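PDB 2CDQ: aspartokinase from Arabidopsis thaliana, which catalyses the ATP-dependent phosphorylation of L-aspartate to 4-phospho-L-aspartate, the first step in making lysine, threonine, methionine and isoleucine. Local coordinates for residues L94-I102 / I115-L126; E148-L159 / P210-K218. One frame throughout, in Å; residues are numbered along the deposited sequence.

In the fold
The two contacts show how the amino acid kinase domain is built up in layers from its sheet to its outer helices. Contact 1 comes first along the chain and joins helix 92-108 to helix 113-132; the next helix, 137-161, then enters contact 2 by lying on strand 209-219 of the mixed central sheet. Their centres are about 16 Å apart, and they meet directly: H101 packs on L150 and I154, while I115 also packs on I154. Helix 137-161 thus lies between the outer pair and the sheet. Its E148 reaches a bound lysine, so contact 2 contributes a residue to the substrate site, whereas contact 1 stands one layer behind it.

Contact 1. Residues L94-I102 / I115-L126; sequences LSIIKELHI and ILTYLEELEQLL
I115 begins the contact by setting its CG2 against CB of H101, at one end of an antiparallel helix pair whose axes run at 177° and come within 10.5 Å. The pair is a helical hairpin of the amino acid kinase domain. Next along 115-126, L116 reaches with CD2 toward CG1 of I102 at the exposed margin. L119 goes deeper: its CD1 lies 3.8 Å from CG1 of I102 and equally close to the backbone O of K98. One turn on, L122 has CG anti to its own backbone N (chi1 173°), which carries CD2 to 3.9 Å from CG2 of I97, the two side chains crossing at about a right angle; its CG also meets CD1 of L94. Helix 69-80 adds to this core, with L73 touching L122 and N72 touching I97. E123 combines two roles, for its CG packs on CD2 of L94 while its extended chain carries the carboxylate to K98. The resulting salt bridge, K98 NZ to E123 OE1 at 3.0 Å, is a polar clasp over the apolar seam, with the ammonium approaching from above the carboxylate plane. At the far end, CD1 of L126 sits 3.8 Å from CD1 of L94.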
loop_
_atom_site.group_PDB
_atom_site.type_symbol
_atom_site.label_atom_id
_atom_site.label_comp_id
_atom_site.label_asym_id
_atom_site.label_seq_id
_atom_site.Cartn_x
_atom_site.Cartn_y
_atom_site.Cartn_z
ATOM N N LEU A 94 -13.799 -33.306 -22.967
ATOM C CA LEU A 94 -15.155 -33.697 -23.350
ATOM C C LEU A 94 -15.401 -35.193 -23.135
ATOM O O LEU A 94 -16.468 -35.585 -22.656
ATOM C CB LEU A 94 -15.460 -33.291 -24.794
ATOM C CG LEU A 94 -16.769 -33.784 -25.418
ATOM C CD1 LEU A 94 -17.992 -33.209 -24.714
ATOM C CD2 LEU A 94 -16.789 -33.447 -26.895
ATOM N N SER A 95 -14.412 -36.018 -23.484
ATOM C CA SER A 95 -14.474 -37.466 -23.234
ATOM C C SER A 95 -14.569 -37.785 -21.739
ATOM O O SER A 95 -15.269 -38.719 -21.337
ATOM C CB SER A 95 -13.262 -38.180 -23.841
ATOM O OG SER A 95 -13.274 -38.090 -25.254
ATOM N N ILE A 96 -13.862 -37.001 -20.927
ATOM C CA ILE A 96 -13.862 -37.185 -19.483
ATOM C C ILE A 96 -15.238 -36.846 -18.898
ATOM O O ILE A 96 -15.808 -37.637 -18.137
ATOM C CB ILE A 96 -12.732 -36.363 -18.807
ATOM C CG1 ILE A 96 -11.361 -36.935 -19.189
ATOM C CG2 ILE A 96 -12.903 -36.341 -17.295
ATOM C CD1 ILE A 96 -10.203 -35.969 -19.013
ATOM N N ILE A 97 -15.774 -35.687 -19.278
ATOM C CA ILE A 97 -17.065 -35.223 -18.771
ATOM C C ILE A 97 -18.192 -36.164 -19.203
ATOM O O ILE A 97 -19.061 -36.503 -18.394
ATOM C CB ILE A 97 -17.360 -33.767 -19.194
ATOM C CG1 ILE A 97 -16.371 -32.817 -18.524
ATOM C CG2 ILE A 97 -18.793 -33.363 -18.821
ATOM C CD1 ILE A 97 -16.214 -31.499 -19.236
ATOM N N LYS A 98 -18.164 -36.591 -20.465
ATOM C CA LYS A 98 -19.145 -37.548 -20.980
ATOM C C LYS A 98 -19.188 -38.833 -20.149
ATOM O O LYS A 98 -20.260 -39.249 -19.706
ATOM C CB LYS A 98 -18.877 -37.877 -22.452
ATOM C CG LYS A 98 -19.458 -36.872 -23.430
ATOM C CD LYS A 98 -18.787 -36.961 -24.797
ATOM C CE LYS A 98 -19.490 -37.933 -25.721
ATOM N NZ LYS A 98 -18.717 -38.082 -26.980
ATOM N N GLU A 99 -18.027 -39.447 -19.917
ATOM C CA GLU A 99 -18.003 -40.737 -19.236
ATOM C C GLU A 99 -18.299 -40.637 -17.737
ATOM O O GLU A 99 -18.936 -41.540 -17.192
ATOM C CB GLU A 99 -16.726 -41.550 -19.554
ATOM C CG GLU A 99 -15.592 -41.510 -18.527
ATOM C CD GLU A 99 -15.817 -42.435 -17.331
ATOM O OE1 GLU A 99 -16.053 -43.649 -17.530
ATOM O OE2 GLU A 99 -15.749 -41.943 -16.182
ATOM N N LEU A 100 -17.867 -39.554 -17.083
ATOM C CA LEU A 100 -18.140 -39.372 -15.651
ATOM C C LEU A 100 -19.644 -39.390 -15.398
ATOM O O LEU A 100 -20.126 -40.094 -14.508
ATOM C CB LEU A 100 -17.554 -38.060 -15.129
ATOM C CG LEU A 100 -17.194 -37.864 -13.642
ATOM C CD1 LEU A 100 -17.113 -36.383 -13.306
ATOM C CD2 LEU A 100 -18.131 -38.534 -12.665
ATOM N N HIS A 101 -20.380 -38.633 -16.205
ATOM C CA HIS A 101 -21.811 -38.470 -16.012
ATOM C C HIS A 101 -22.623 -39.675 -16.477
ATOM O O HIS A 101 -23.599 -40.065 -15.821
ATOM C CB HIS A 101 -22.283 -37.163 -16.644
ATOM C CG HIS A 101 -21.771 -35.953 -15.932
ATOM N ND1 HIS A 101 -20.524 -35.419 -16.175
ATOM C CD2 HIS A 101 -22.314 -35.204 -14.943
ATOM C CE1 HIS A 101 -20.332 -34.377 -15.386
ATOM N NE2 HIS A 101 -21.402 -34.226 -14.626
ATOM N N ILE A 102 -22.208 -40.273 -17.592
ATOM C CA ILE A 102 -22.808 -41.522 -18.071
ATOM C C ILE A 102 -22.634 -42.637 -17.028
ATOM O O ILE A 102 -23.587 -43.355 -16.720
ATOM C CB ILE A 102 -22.246 -41.938 -19.461
ATOM C CG1 ILE A 102 -22.854 -41.053 -20.560
ATOM C CG2 ILE A 102 -22.516 -43.414 -19.745
ATOM C CD1 ILE A 102 -22.120 -41.090 -21.892
ATOM N N ILE A 115 -29.775 -36.710 -18.883
ATOM C CA ILE A 115 -28.329 -36.493 -18.939
ATOM C C ILE A 115 -27.781 -36.593 -20.366
ATOM O O ILE A 115 -26.980 -35.750 -20.781
ATOM C CB ILE A 115 -27.573 -37.432 -17.952
ATOM C CG1 ILE A 115 -27.446 -36.772 -16.576
ATOM C CG2 ILE A 115 -26.174 -37.760 -18.444
ATOM C CD1 ILE A 115 -28.762 -36.554 -15.844
ATOM N N LEU A 116 -28.236 -37.599 -21.114
ATOM C CA LEU A 116 -27.763 -37.829 -22.482
ATOM C C LEU A 116 -28.062 -36.657 -23.412
ATOM O O LEU A 116 -27.251 -36.331 -24.282
ATOM C CB LEU A 116 -28.338 -39.130 -23.059
ATOM C CG LEU A 116 -27.750 -40.462 -22.568
ATOM C CD1 LEU A 116 -28.624 -41.626 -23.022
ATOM C CD2 LEU A 116 -26.299 -40.668 -23.020
ATOM N N THR A 117 -29.218 -36.025 -23.219
ATOM C CA THR A 117 -29.597 -34.855 -24.004
ATOM C C THR A 117 -28.636 -33.698 -23.734
ATOM O O THR A 117 -28.197 -33.012 -24.664
ATOM C CB THR A 117 -31.057 -34.428 -23.716
ATOM O OG1 THR A 117 -31.948 -35.480 -24.115
ATOM C CG2 THR A 117 -31.421 -33.150 -24.471
ATOM N N TYR A 118 -28.304 -33.502 -22.461
ATOM C CA TYR A 118 -27.424 -32.411 -22.061
ATOM C C TYR A 118 -25.995 -32.586 -22.566
ATOM O O TYR A 118 -25.324 -31.602 -22.888
ATOM C CB TYR A 118 -27.454 -32.225 -20.542
ATOM C CG TYR A 118 -28.535 -31.275 -20.076
ATOM C CD1 TYR A 118 -29.841 -31.721 -19.853
ATOM C CD2 TYR A 118 -28.255 -29.928 -19.869
ATOM C CE1 TYR A 118 -30.836 -30.847 -19.431
ATOM C CE2 TYR A 118 -29.241 -29.047 -19.450
ATOM C CZ TYR A 118 -30.527 -29.512 -19.234
ATOM O OH TYR A 118 -31.495 -28.633 -18.819
ATOM N N LEU A 119 -25.541 -33.836 -22.647
ATOM C CA LEU A 119 -24.208 -34.143 -23.157
ATOM C C LEU A 119 -24.136 -33.944 -24.669
ATOM O O LEU A 119 -23.128 -33.448 -25.187
ATOM C CB LEU A 119 -23.779 -35.560 -22.765
ATOM C CG LEU A 119 -23.625 -35.875 -21.270
ATOM C CD1 LEU A 119 -23.262 -37.332 -21.071
ATOM C CD2 LEU A 119 -22.586 -34.986 -20.599
ATOM N N GLU A 120 -25.209 -34.326 -25.365
ATOM C CA GLU A 120 -25.363 -34.044 -26.795
ATOM C C GLU A 120 -25.148 -32.560 -27.061
ATOM O O GLU A 120 -24.306 -32.181 -27.878
ATOM C CB GLU A 120 -26.756 -34.451 -27.282
ATOM C CG GLU A 120 -26.978 -35.952 -27.449
ATOM C CD GLU A 120 -26.352 -36.519 -28.720
ATOM O OE1 GLU A 120 -26.435 -37.766 -28.911
ATOM O OE2 GLU A 120 -25.788 -35.728 -29.526
ATOM N N GLU A 121 -25.916 -31.735 -26.350
ATOM C CA GLU A 121 -25.804 -30.282 -26.405
ATOM C C GLU A 121 -24.374 -29.786 -26.194
ATOM O O GLU A 121 -23.870 -28.996 -26.993
ATOM C CB GLU A 121 -26.720 -29.646 -25.362
ATOM C CG GLU A 121 -28.039 -29.122 -25.898
ATOM C CD GLU A 121 -28.624 -28.033 -25.001
ATOM O OE1 GLU A 121 -27.903 -27.046 -24.709
ATOM O OE2 GLU A 121 -29.802 -28.164 -24.591
ATOM N N LEU A 122 -23.733 -30.251 -25.119
ATOM C CA LEU A 122 -22.360 -29.861 -24.786
ATOM C C LEU A 122 -21.408 -30.082 -25.957
ATOM O O LEU A 122 -20.648 -29.184 -26.325
ATOM C CB LEU A 122 -21.868 -30.602 -23.535
ATOM C CG LEU A 122 -20.397 -30.454 -23.125
ATOM C CD1 LEU A 122 -20.014 -29.000 -22.889
ATOM C CD2 LEU A 122 -20.110 -31.280 -21.886
ATOM N N GLU A 123 -21.463 -31.278 -26.540
ATOM C CA GLU A 123 -20.662 -31.608 -27.717
ATOM C C GLU A 123 -21.011 -30.701 -28.906
ATOM O O GLU A 123 -20.125 -30.272 -29.652
ATOM C CB GLU A 123 -20.840 -33.085 -28.085
ATOM C CG GLU A 123 -19.869 -33.591 -29.146
ATOM C CD GLU A 123 -19.768 -35.105 -29.189
ATOM O OE1 GLU A 123 -20.220 -35.775 -28.235
ATOM O OE2 GLU A 123 -19.217 -35.627 -30.181
ATOM N N GLN A 124 -22.299 -30.408 -29.070
ATOM C CA GLN A 124 -22.748 -29.504 -30.121
ATOM C C GLN A 124 -22.199 -28.090 -29.926
ATOM O O GLN A 124 -21.759 -27.455 -30.893
ATOM C CB GLN A 124 -24.278 -29.485 -30.217
ATOM C CG GLN A 124 -24.888 -30.766 -30.779
ATOM C CD GLN A 124 -24.386 -31.096 -32.177
ATOM O OE1 GLN A 124 -23.620 -32.043 -32.367
ATOM N NE2 GLN A 124 -24.805 -30.305 -33.158
ATOM N N LEU A 125 -22.213 -27.609 -28.681
ATOM C CA LEU A 125 -21.711 -26.269 -28.368
ATOM C C LEU A 125 -20.223 -26.151 -28.655
ATOM O O LEU A 125 -19.770 -25.145 -29.202
ATOM C CB LEU A 125 -21.994 -25.897 -26.911
ATOM C CG LEU A 125 -21.538 -24.493 -26.490
ATOM C CD1 LEU A 125 -22.519 -23.425 -26.939
ATOM C CD2 LEU A 125 -21.348 -24.429 -24.996
ATOM N N LEU A 126 -19.469 -27.182 -28.286
ATOM C CA LEU A 126 -18.030 -27.210 -28.527
ATOM C C LEU A 126 -17.731 -27.301 -30.021
ATOM O O LEU A 126 -16.776 -26.694 -30.509
ATOM C CB LEU A 126 -17.372 -28.363 -27.761
ATOM C CG LEU A 126 -17.276 -28.234 -26.236
ATOM C CD1 LEU A 126 -17.028 -29.598 -25.597
ATOM C CD2 LEU A 126 -16.197 -27.232 -25.820
#

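Contact 2. Residues E148-L159 / P210-K218; sequences ECLSTRIFAAYL and PIVTGFLGK. With LYS (lysine), chain D.
Apolar packing joins I211 to the helix 148-159, which runs nearly antiparallel to strand 210-213 (167°) and covers this part of the central sheet of the amino acid kinase fold. I211 spreads its branches over successive turns: CG2 meets CG2 of T152, CG1 faces CB of A156, and CD1 lies 3.8 Å from CD1 of L159 while touching the edge of the F155 ring near its plane. At the other end, SG of C149 rests against CD1 of L216. Backbone bonds from I211 to R167 and Y169, and from V212 to I61 and L63, tie the strand to its neighbours in the sheet.

The threonines bring polar atoms into this interface. T152 OG1 stands between its backbone N and carbonyl carbon (chi1 44°), where it bonds to E148 O at 2.6 Å; that oxygen also accepts from T152 N. OE1 of Q168 is a second hydrogen-bond partner of that hydroxyl. The methyl of T213 lies against the helix, CG2 3.4 Å from T152 OG1, while its own hydroxyl is bonded to the backbone N of A171.

Charge and ligand meet at E148, a substrate-binding residue. Its chain bends at chi2 (75°), and OE1 comes within 3.5 Å of CB of F215 and lies at the edge of that ring. The same OE1 accepts a hydrogen bond from N of the bound lysine, whose aliphatic chain passes over one face of F215, CD above the ring centre. The bound lysine thus has a carboxylate for its amino group and an aromatic face for its methylenes, consistent with its occupying ground used by aspartate, whose amino group might meet the same carboxylate.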
loop_
_atom_site.group_PDB
_atom_site.type_symbol
_atom_site.label_atom_id
_atom_site.label_comp_id
_atom_site.label_asym_id
_atom_site.label_seq_id
_atom_site.Cartn_x
_atom_site.Cartn_y
_atom_site.Cartn_z
ATOM N N GLU A 148 -23.253 -27.587 -13.375
ATOM C CA GLU A 148 -24.258 -27.634 -12.313
ATOM C C GLU A 148 -25.603 -28.137 -12.823
ATOM O O GLU A 148 -26.377 -28.719 -12.064
ATOM C CB GLU A 148 -24.434 -26.262 -11.656
ATOM C CG GLU A 148 -23.214 -25.759 -10.888
ATOM C CD GLU A 148 -22.090 -25.264 -11.793
ATOM O OE1 GLU A 148 -20.977 -25.033 -11.278
ATOM O OE2 GLU A 148 -22.307 -25.106 -13.014
ATOM N N CYS A 149 -25.875 -27.914 -14.106
ATOM C CA CYS A 149 -27.103 -28.419 -14.711
ATOM C C CYS A 149 -27.132 -29.940 -14.728
ATOM O O CYS A 149 -28.174 -30.546 -14.470
ATOM C CB CYS A 149 -27.289 -27.859 -16.114
ATOM S SG CYS A 149 -27.754 -26.127 -16.094
ATOM N N LEU A 150 -25.986 -30.548 -15.031
ATOM C CA LEU A 150 -25.841 -31.990 -14.961
ATOM C C LEU A 150 -25.888 -32.434 -13.507
ATOM O O LEU A 150 -26.716 -33.263 -13.119
ATOM C CB LEU A 150 -24.529 -32.417 -15.599
ATOM C CG LEU A 150 -24.461 -32.380 -17.118
ATOM C CD1 LEU A 150 -23.011 -32.396 -17.551
ATOM C CD2 LEU A 150 -25.209 -33.546 -17.728
ATOM N N SER A 151 -25.004 -31.848 -12.707
ATOM C CA SER A 151 -24.838 -32.184 -11.301
ATOM C C SER A 151 -26.161 -32.287 -10.546
ATOM O O SER A 151 -26.488 -33.343 -10.003
ATOM C CB SER A 151 -23.938 -31.147 -10.644
ATOM O OG SER A 151 -23.793 -31.417 -9.266
ATOM N N THR A 152 -26.917 -31.191 -10.520
ATOM C CA THR A 152 -28.198 -31.149 -9.815
ATOM C C THR A 152 -29.201 -32.199 -10.301
ATOM O O THR A 152 -29.860 -32.842 -9.482
ATOM C CB THR A 152 -28.852 -29.749 -9.873
ATOM O OG1 THR A 152 -28.757 -29.216 -11.203
ATOM C CG2 THR A 152 -28.169 -28.813 -8.900
ATOM N N ARG A 153 -29.300 -32.370 -11.623
ATOM C CA ARG A 153 -30.256 -33.310 -12.232
ATOM C C ARG A 153 -29.994 -34.776 -11.874
ATOM O O ARG A 153 -30.932 -35.540 -11.634
ATOM C CB ARG A 153 -30.317 -33.128 -13.749
ATOM C CG ARG A 153 -31.244 -32.013 -14.180
ATOM C CD ARG A 153 -31.174 -31.750 -15.678
ATOM N NE ARG A 153 -32.052 -30.649 -16.063
ATOM C CZ ARG A 153 -31.772 -29.359 -15.887
ATOM N NH1 ARG A 153 -30.628 -28.977 -15.334
ATOM N NH2 ARG A 153 -32.642 -28.438 -16.269
ATOM N N ILE A 154 -28.720 -35.158 -11.845
ATOM C CA ILE A 154 -28.331 -36.491 -11.400
ATOM C C ILE A 154 -28.766 -36.685 -9.948
ATOM O O ILE A 154 -29.472 -37.646 -9.628
ATOM C CB ILE A 154 -26.812 -36.738 -11.570
ATOM C CG1 ILE A 154 -26.471 -36.901 -13.051
ATOM C CG2 ILE A 154 -26.378 -37.968 -10.805
ATOM C CD1 ILE A 154 -24.996 -36.823 -13.382
ATOM N N PHE A 155 -28.379 -35.753 -9.082
ATOM C CA PHE A 155 -28.665 -35.888 -7.659
ATOM C C PHE A 155 -30.167 -35.890 -7.363
ATOM O O PHE A 155 -30.642 -36.703 -6.563
ATOM C CB PHE A 155 -27.945 -34.811 -6.847
ATOM C CG PHE A 155 -27.862 -35.115 -5.382
ATOM C CD1 PHE A 155 -27.003 -36.106 -4.911
ATOM C CD2 PHE A 155 -28.638 -34.414 -4.470
ATOM C CE1 PHE A 155 -26.924 -36.396 -3.549
ATOM C CE2 PHE A 155 -28.562 -34.693 -3.104
ATOM C CZ PHE A 155 -27.705 -35.687 -2.644
ATOM N N ALA A 156 -30.907 -34.997 -8.020
ATOM C CA ALA A 156 -32.351 -34.900 -7.818
ATOM C C ALA A 156 -33.043 -36.210 -8.188
ATOM O O ALA A 156 -33.835 -36.745 -7.403
ATOM C CB ALA A 156 -32.931 -33.744 -8.618
ATOM N N ALA A 157 -32.721 -36.723 -9.376
ATOM C CA ALA A 157 -33.245 -38.000 -9.846
ATOM C C ALA A 157 -32.914 -39.124 -8.871
ATOM O O ALA A 157 -33.773 -39.953 -8.570
ATOM C CB ALA A 157 -32.716 -38.317 -11.231
ATOM N N TYR A 158 -31.681 -39.131 -8.360
ATOM C CA TYR A 158 -31.240 -40.161 -7.408
ATOM C C TYR A 158 -32.026 -40.146 -6.096
ATOM O O TYR A 158 -32.425 -41.205 -5.606
ATOM C CB TYR A 158 -29.730 -40.074 -7.141
ATOM C CG TYR A 158 -29.250 -40.994 -6.040
ATOM C CD1 TYR A 158 -29.266 -42.384 -6.201
ATOM C CD2 TYR A 158 -28.786 -40.477 -4.830
ATOM C CE1 TYR A 158 -28.833 -43.240 -5.176
ATOM C CE2 TYR A 158 -28.347 -41.317 -3.805
ATOM C CZ TYR A 158 -28.373 -42.696 -3.984
ATOM O OH TYR A 158 -27.939 -43.519 -2.968
ATOM N N LEU A 159 -32.248 -38.960 -5.530
ATOM C CA LEU A 159 -33.064 -38.842 -4.319
ATOM C C LEU A 159 -34.464 -39.471 -4.489
ATOM O O LEU A 159 -34.924 -40.220 -3.620
ATOM C CB LEU A 159 -33.164 -37.382 -3.858
ATOM C CG LEU A 159 -31.960 -36.771 -3.124
ATOM C CD1 LEU A 159 -32.230 -35.308 -2.779
ATOM C CD2 LEU A 159 -31.585 -37.558 -1.861
ATOM N N PRO A 210 -35.602 -29.065 -2.513
ATOM C CA PRO A 210 -35.065 -28.321 -3.657
ATOM C C PRO A 210 -33.564 -28.563 -3.863
ATOM O O PRO A 210 -32.785 -28.519 -2.902
ATOM C CB PRO A 210 -35.336 -26.853 -3.286
ATOM C CG PRO A 210 -36.338 -26.906 -2.168
ATOM C CD PRO A 210 -36.006 -28.158 -1.426
ATOM N N ILE A 211 -33.180 -28.839 -5.108
ATOM C CA ILE A 211 -31.784 -29.046 -5.473
ATOM C C ILE A 211 -31.408 -27.988 -6.503
ATOM O O ILE A 211 -31.741 -28.120 -7.680
ATOM C CB ILE A 211 -31.543 -30.472 -6.047
ATOM C CG1 ILE A 211 -32.237 -31.550 -5.196
ATOM C CG2 ILE A 211 -30.046 -30.760 -6.199
ATOM C CD1 ILE A 211 -31.740 -31.686 -3.755
ATOM N N VAL A 212 -30.718 -26.941 -6.047
ATOM C CA VAL A 212 -30.438 -25.761 -6.876
ATOM C C VAL A 212 -28.987 -25.695 -7.383
ATOM O O VAL A 212 -28.037 -25.948 -6.631
ATOM C CB VAL A 212 -30.770 -24.441 -6.124
ATOM C CG1 VAL A 212 -30.948 -23.291 -7.110
ATOM C CG2 VAL A 212 -32.031 -24.598 -5.279
ATOM N N THR A 213 -28.840 -25.352 -8.666
ATOM C CA THR A 213 -27.543 -25.078 -9.290
ATOM C C THR A 213 -26.897 -23.879 -8.600
ATOM O O THR A 213 -27.585 -22.917 -8.251
ATOM C CB THR A 213 -27.701 -24.737 -10.775
ATOM O OG1 THR A 213 -28.514 -23.568 -10.901
ATOM C CG2 THR A 213 -28.343 -25.886 -11.538
ATOM N N GLY A 214 -25.579 -23.920 -8.434
ATOM C CA GLY A 214 -24.921 -23.010 -7.514
ATOM C C GLY A 214 -24.261 -21.788 -8.115
ATOM O O GLY A 214 -24.228 -20.715 -7.510
ATOM N N PHE A 215 -23.727 -21.932 -9.310
ATOM C CA PHE A 215 -22.793 -20.933 -9.809
ATOM C C PHE A 215 -23.503 -19.961 -10.768
ATOM O O PHE A 215 -22.866 -19.121 -11.400
ATOM C CB PHE A 215 -21.624 -21.696 -10.457
ATOM C CG PHE A 215 -20.417 -20.868 -10.769
ATOM C CD1 PHE A 215 -20.183 -19.653 -10.149
ATOM C CD2 PHE A 215 -19.480 -21.346 -11.683
ATOM C CE1 PHE A 215 -19.048 -18.911 -10.460
ATOM C CE2 PHE A 215 -18.348 -20.621 -11.991
ATOM C CZ PHE A 215 -18.127 -19.403 -11.382
ATOM N N LEU A 216 -24.832 -20.046 -10.825
ATOM C CA LEU A 216 -25.579 -19.529 -11.973
ATOM C C LEU A 216 -26.638 -18.459 -11.701
ATOM O O LEU A 216 -27.230 -18.398 -10.618
ATOM C CB LEU A 216 -26.217 -20.688 -12.745
ATOM C CG LEU A 216 -25.336 -21.885 -13.097
ATOM C CD1 LEU A 216 -26.167 -22.942 -13.800
ATOM C CD2 LEU A 216 -24.147 -21.474 -13.953
ATOM N N GLY A 217 -26.866 -17.630 -12.719
ATOM C CA GLY A 217 -27.894 -16.592 -12.706
ATOM C C GLY A 217 -28.349 -16.241 -14.115
ATOM O O GLY A 217 -27.825 -16.772 -15.102
ATOM N N LYS A 218 -29.337 -15.350 -14.203
ATOM C CA LYS A 218 -29.868 -14.896 -15.490
ATOM C C LYS A 218 -29.729 -13.383 -15.637
ATOM O O LYS A 218 -30.146 -12.620 -14.752
ATOM C CB LYS A 218 -31.334 -15.322 -15.658
ATOM C CG LYS A 218 -31.875 -15.161 -17.085
ATOM C CD LYS A 218 -33.223 -15.856 -17.288
ATOM C CE LYS A 218 -34.381 -15.002 -16.788
ATOM N NZ LYS A 218 -35.688 -15.686 -16.986
HETATM N N LYS D . -19.195 -25.440 -9.584
HETATM C CA LYS D . -17.719 -25.275 -9.439
HETATM C C LYS D . -17.129 -26.258 -8.411
HETATM O O LYS D . -17.300 -27.472 -8.548
HETATM C CB LYS D . -17.375 -23.817 -9.107
HETATM C CG LYS D . -18.257 -23.184 -8.029
HETATM C CD LYS D . -17.694 -21.854 -7.563
HETATM C CE LYS D . -16.429 -22.035 -6.734
HETATM N NZ LYS D . -15.875 -20.724 -6.300
HETATM O OXT LYS D . -16.474 -25.901 -7.425
#